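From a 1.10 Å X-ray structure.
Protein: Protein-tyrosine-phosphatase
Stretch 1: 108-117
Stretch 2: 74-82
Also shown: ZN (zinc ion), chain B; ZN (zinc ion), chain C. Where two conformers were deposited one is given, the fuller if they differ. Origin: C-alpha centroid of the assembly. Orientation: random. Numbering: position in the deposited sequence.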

# COMPACT_ATOMS: atom_id res chain seq x y z
N HIS A 108 -3.08 6.55 12.84
CA HIS A 108 -3.33 5.77 11.65
C HIS A 108 -2.29 6.06 10.61
O HIS A 108 -1.93 7.20 10.38
CB HIS A 108 -4.72 6.03 11.07
CG HIS A 108 -5.82 5.52 11.95
ND1 HIS A 108 -7.03 5.16 11.36
CD2 HIS A 108 -5.93 5.30 13.26
CE1 HIS A 108 -7.84 4.74 12.34
NE2 HIS A 108 -7.22 4.81 13.48
N MET A 109 -1.80 5.00 9.94
CA MET A 109 -0.97 5.13 8.78
C MET A 109 -1.79 4.78 7.55
O MET A 109 -2.47 3.75 7.57
CB MET A 109 0.23 4.14 8.86
CG MET A 109 1.02 4.07 7.59
SD MET A 109 2.42 2.93 7.66
CE MET A 109 3.53 3.81 8.67
N VAL A 110 -1.70 5.56 6.49
CA VAL A 110 -2.31 5.22 5.22
C VAL A 110 -1.15 5.05 4.22
O VAL A 110 -0.46 6.02 3.91
CB VAL A 110 -3.29 6.25 4.68
CG1 VAL A 110 -4.00 5.70 3.47
CG2 VAL A 110 -4.32 6.64 5.77
N MET A 111 -0.95 3.83 3.77
CA MET A 111 0.01 3.58 2.68
C MET A 111 -0.81 3.37 1.43
O MET A 111 -1.47 2.35 1.27
CB MET A 111 0.88 2.35 3.01
CG MET A 111 1.82 2.03 1.84
SD MET A 111 3.12 0.85 2.24
CE MET A 111 4.18 1.83 3.28
N THR A 112 -0.81 4.37 0.56
CA THR A 112 -1.75 4.41 -0.57
C THR A 112 -1.28 3.61 -1.78
O THR A 112 -1.37 4.10 -2.92
CB THR A 112 -2.07 5.86 -0.98
OG1 THR A 112 -0.89 6.56 -1.29
CG2 THR A 112 -2.72 6.62 0.20
N GLY A 113 -0.83 2.37 -1.56
CA GLY A 113 -0.56 1.44 -2.66
C GLY A 113 0.88 1.39 -3.15
O GLY A 113 1.76 2.14 -2.75
N ASP A 114 1.08 0.41 -4.02
CA ASP A 114 2.32 0.22 -4.80
C ASP A 114 3.52 -0.11 -3.97
O ASP A 114 4.62 0.43 -4.10
CB ASP A 114 2.59 1.40 -5.75
CG ASP A 114 1.83 1.33 -7.05
OD1 ASP A 114 2.20 2.20 -7.96
OD2 ASP A 114 0.91 0.51 -7.19
N ILE A 115 3.34 -1.17 -3.13
CA ILE A 115 4.45 -1.91 -2.56
C ILE A 115 5.18 -2.70 -3.62
O ILE A 115 6.41 -2.74 -3.68
CB ILE A 115 3.97 -2.86 -1.45
CG1 ILE A 115 3.54 -2.08 -0.22
CG2 ILE A 115 5.06 -3.89 -1.14
CD1 ILE A 115 2.90 -2.89 0.88
N PHE A 116 4.42 -3.38 -4.49
CA PHE A 116 5.02 -4.24 -5.51
C PHE A 116 5.74 -3.44 -6.61
O PHE A 116 5.42 -2.29 -6.89
CB PHE A 116 3.97 -5.07 -6.19
CG PHE A 116 3.43 -6.21 -5.36
CD1 PHE A 116 2.28 -6.08 -4.58
CD2 PHE A 116 4.08 -7.42 -5.36
CE1 PHE A 116 1.82 -7.14 -3.86
CE2 PHE A 116 3.61 -8.46 -4.63
CZ PHE A 116 2.48 -8.34 -3.89
N ASP A 117 6.68 -4.15 -7.22
CA ASP A 117 7.31 -3.91 -8.51
C ASP A 117 8.42 -2.87 -8.43
O ASP A 117 8.54 -2.07 -7.51
CB ASP A 117 6.25 -3.54 -9.56
CG ASP A 117 5.36 -4.69 -9.96
OD1 ASP A 117 4.35 -4.43 -10.67
OD2 ASP A 117 5.69 -5.86 -9.61
ZN ZN B . 3.86 3.58 -8.15
ZN ZN C . 0.82 3.48 -9.26
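Stretch 2 74-82: VALSDVHGQ

Metal sites are often built where neighbouring parallel strands end, because the loops that follow can bring side-chain ends to a shared ion; stretches 2 and 1 are an example. The strand of stretch 2, Val74 to Leu76, is extended and runs parallel to strand 108-111, the axes 4.7 Å apart at closest approach and inclined by 14°. Val74 brackets Met109: its N donates to His108 O at 2.9 Å, and its O accepts from Val110 N at 2.7 Å. Its side chain shares a sheet face with Met109, CG1 lying 3.8 Å from Met109 CB. Ala75 pairs with Val110 on the other face, with 4.4 Å between their CB atoms. Leu76 repeats the bracket two residues on, around Met111, its N bonding to Val110 O (3.1 Å) and its O to Thr112 N (3.0 Å), while its CG meets Met111 CE at 4.0 Å.

Beyond the strand the pairing is less regular. Ser77 OG accepts from Thr112 OG1 at 2.7 Å and donates to Asp78 OD2 at 2.6 Å. Asp78, with phi and psi of 58° and 48°, bonds through N to Gly113 O (3.0 Å) and presents OD1 to a zinc ion at 2.0 Å. Val79 packs CG2 against Met111 CE at 3.9 Å, and a water bridges Val79 N and Gly113 O, 2.9 Å from each.

His80 N donates to Asp114 O at 2.8 Å. The His80 ring donates from ND1 to Phe116 O (2.7 Å) and weakly to Asp117 O (3.3 Å), while NE2 binds the same zinc at 2.0 Å. Asp114 OD1 bridges this ion and the second zinc, at 2.2 and 2.3 Å. Gly81, at positive phi within a type I' turn from Val79 to Gln82, adds a weak bond from N to Ile115 O (2.9 Å); Gln82 then holds the N-cap position before a helix.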

# COMPACT_ATOMS: atom_id res chain seq x y z
N VAL A 74 -0.51 9.49 9.37
CA VAL A 74 0.64 9.62 8.48
C VAL A 74 0.33 8.90 7.19
O VAL A 74 -0.28 7.82 7.15
CB VAL A 74 1.83 9.05 9.28
CG1 VAL A 74 1.71 7.54 9.54
CG2 VAL A 74 3.10 9.30 8.52
N ALA A 75 0.76 9.49 6.06
CA ALA A 75 0.51 8.90 4.76
C ALA A 75 1.78 8.88 3.93
O ALA A 75 2.61 9.80 4.00
CB ALA A 75 -0.57 9.68 4.02
N LEU A 76 1.91 7.85 3.13
CA LEU A 76 3.05 7.63 2.25
C LEU A 76 2.65 6.60 1.22
O LEU A 76 1.60 5.98 1.31
CB LEU A 76 4.34 7.25 3.00
CG LEU A 76 4.32 5.85 3.68
CD1 LEU A 76 5.72 5.52 4.18
CD2 LEU A 76 3.38 5.76 4.86
N SER A 77 3.48 6.38 0.19
CA SER A 77 3.03 5.58 -0.94
C SER A 77 4.18 5.18 -1.83
O SER A 77 5.27 5.71 -1.77
CB SER A 77 2.11 6.47 -1.78
OG SER A 77 1.29 5.70 -2.65
N ASP A 78 3.91 4.20 -2.69
CA ASP A 78 4.76 3.85 -3.83
C ASP A 78 6.17 3.48 -3.38
O ASP A 78 7.18 3.88 -3.94
CB ASP A 78 4.78 4.99 -4.86
CG ASP A 78 3.42 5.16 -5.52
OD1 ASP A 78 3.14 4.56 -6.58
OD2 ASP A 78 2.58 5.89 -4.92
N VAL A 79 6.23 2.60 -2.36
CA VAL A 79 7.53 2.10 -1.92
C VAL A 79 8.22 1.27 -3.01
O VAL A 79 9.44 1.29 -3.08
CB VAL A 79 7.32 1.33 -0.60
CG1 VAL A 79 8.55 0.56 -0.19
CG2 VAL A 79 6.86 2.26 0.51
N HIS A 80 7.45 0.53 -3.81
CA HIS A 80 8.03 -0.17 -4.98
C HIS A 80 9.25 -0.97 -4.60
O HIS A 80 10.34 -0.86 -5.15
CB HIS A 80 8.32 0.83 -6.12
CG HIS A 80 7.04 1.20 -6.83
ND1 HIS A 80 6.24 0.28 -7.42
CD2 HIS A 80 6.46 2.40 -7.08
CE1 HIS A 80 5.20 0.89 -7.97
NE2 HIS A 80 5.28 2.21 -7.78
N GLY A 81 9.12 -1.78 -3.54
CA GLY A 81 10.14 -2.71 -3.16
C GLY A 81 11.39 -2.12 -2.53
O GLY A 81 12.42 -2.84 -2.49
N GLN A 82 11.36 -0.90 -2.07
CA GLN A 82 12.52 -0.24 -1.45
C GLN A 82 12.37 -0.26 0.08
O GLN A 82 11.99 0.72 0.71
CB GLN A 82 12.69 1.15 -2.00
CG GLN A 82 12.98 1.16 -3.48
CD GLN A 82 14.32 0.60 -3.88
OE1 GLN A 82 14.47 0.18 -5.08
NE2 GLN A 82 15.30 0.58 -3.04
O HOH W 1 3.90 1.55 -0.95
O HOH W 2 5.24 5.15 -8.50
O HOH W 3 2.65 4.06 -9.64